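Local coordinates for pirin family protein (Acinetobacter baumannii, PDB 6D0P), which probably acts as a metal-dependent quercetin 2,3-dioxygenase of the pirin family, with one metal ion held in a cupin fold, at residues 131-134 against 135-138. Numbering follows the deposited sequence.
Sequences NLPS and HSKM
Asn131 meets Lys137 through its amide oxygen. Lys137 NZ lies 2.8 Å from Asn131 OD1, in the carbonyl plane and on a lone pair. OD1 also accepts a bent bond from Leu132 N, whose nitrogen lies above the carbonyl plane. The other end of the amide is tied in by water: Asn131 ND2 donates to a water that also takes a weak bond from Lys137 NZ. Together these bonds help hold the amide's rotation. Gly68 O and Val267 O also accept from NZ, so three oxygens hold the ammonium of this buried lysine, besides the weak water bond. The CB of Leu132 is directed at the following residues. Its CD1 rests 3.9 Å from Ser136 O, and its CB packs 4.0 Å from Lys137 CG. The lysine chain runs back past Leu132, with CE 3.5 Å from Leu132 O. Beyond CG the chain is extended, then bends at chi4 (-70°), which brings NZ to the amide. Pro133 O accepts from Ser136 N at 2.9 Å, while Pro133 CD touches the Ser136 side chain. Ser134 O accepts from Lys137 N over 3.3 Å, and a water links the same oxygen to Met138 N. Ser134 OG passes obliquely by the His135 ring, 3.6 Å from His135 ND1, but its hydrogen bond goes to Glu258. The side chain of Leu132 is about 14 Å from the bound manganese. The two successive i to i+3 backbone bonds make overlapping type I beta-turns, Pro133 to Ser136 and Ser134 to Lys137. Lys137 ties them back to Asn131 and across to strand 266-268, in the loop that follows strand 121-131 of the N-terminal cupin domain.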
loop_
_atom_site.group_PDB
_atom_site.type_symbol
_atom_site.label_atom_id
_atom_site.label_comp_id
_atom_site.label_asym_id
_atom_site.label_seq_id
_atom_site.Cartn_x
_atom_site.Cartn_y
_atom_site.Cartn_z
ATOM N N ASN A 131 4.761 -7.720 3.449
ATOM C CA ASN A 131 5.519 -8.604 4.301
ATOM C C ASN A 131 6.870 -8.930 3.660
ATOM O O ASN A 131 7.051 -8.824 2.464
ATOM C CB ASN A 131 4.745 -9.890 4.605
ATOM C CG ASN A 131 5.111 -10.518 5.941
ATOM O OD1 ASN A 131 6.000 -10.029 6.651
ATOM N ND2 ASN A 131 4.389 -11.578 6.319
ATOM N N LEU A 132 7.814 -9.283 4.508
ATOM C CA LEU A 132 9.129 -9.753 4.084
ATOM C C LEU A 132 9.279 -11.262 4.324
ATOM O O LEU A 132 8.766 -11.812 5.315
ATOM C CB LEU A 132 10.185 -8.997 4.894
ATOM C CG LEU A 132 10.333 -7.510 4.561
ATOM C CD1 LEU A 132 11.172 -6.793 5.603
ATOM C CD2 LEU A 132 10.923 -7.344 3.180
ATOM N N PRO A 133 10.041 -11.932 3.450
ATOM C CA PRO A 133 10.430 -13.291 3.731
ATOM C C PRO A 133 11.179 -13.316 5.072
ATOM O O PRO A 133 11.842 -12.329 5.413
ATOM C CB PRO A 133 11.402 -13.684 2.609
ATOM C CG PRO A 133 11.059 -12.713 1.505
ATOM C CD PRO A 133 10.660 -11.444 2.224
ATOM N N SER A 134 11.104 -14.446 5.767
ATOM C CA SER A 134 11.699 -14.622 7.080
ATOM C C SER A 134 13.163 -14.184 7.093
ATOM O O SER A 134 13.604 -13.457 7.994
ATOM C CB SER A 134 11.570 -16.089 7.545
ATOM O OG SER A 134 12.175 -16.955 6.600
ATOM N N HIS A 135 13.905 -14.618 6.091
ATOM C CA HIS A 135 15.346 -14.321 6.024
ATOM C C HIS A 135 15.650 -12.826 5.907
ATOM O O HIS A 135 16.759 -12.428 6.239
ATOM C CB HIS A 135 15.981 -15.051 4.831
ATOM C CG HIS A 135 15.963 -16.527 4.978
ATOM N ND1 HIS A 135 14.981 -17.311 4.415
ATOM C CD2 HIS A 135 16.776 -17.358 5.654
ATOM C CE1 HIS A 135 15.202 -18.571 4.730
ATOM N NE2 HIS A 135 16.310 -18.620 5.478
ATOM N N SER A 136 14.695 -12.022 5.453
ATOM C CA SER A 136 14.902 -10.609 5.171
ATOM C C SER A 136 14.349 -9.717 6.287
ATOM O O SER A 136 14.600 -8.522 6.300
ATOM C CB SER A 136 14.230 -10.234 3.848
ATOM O OG SER A 136 14.704 -11.033 2.775
ATOM N N LYS A 137 13.627 -10.292 7.242
ATOM C CA LYS A 137 12.944 -9.467 8.216
ATOM C C LYS A 137 13.896 -8.646 9.080
ATOM O O LYS A 137 13.509 -7.542 9.495
ATOM C CB LYS A 137 12.070 -10.313 9.131
ATOM C CG LYS A 137 10.795 -10.772 8.479
ATOM C CD LYS A 137 9.915 -11.535 9.418
ATOM C CE LYS A 137 8.555 -11.827 8.828
ATOM N NZ LYS A 137 7.750 -10.597 8.704
HETATM N N MSE A 138 15.076 -9.167 9.386
HETATM C CA MSE A 138 15.985 -8.433 10.292
HETATM C C MSE A 138 17.107 -7.717 9.565
HETATM O O MSE A 138 18.141 -7.417 10.163
HETATM C CB MSE A 138 16.513 -9.344 11.423
HETATM C CG MSE A 138 15.354 -9.915 12.256
HETATM SE SE MSE A 138 14.460 -8.494 13.313
HETATM C CE MSE A 138 15.864 -8.078 14.609
HETATM O O HOH W 1 5.385 -12.761 8.829
HETATM O O HOH W 2 15.654 -11.943 9.312
#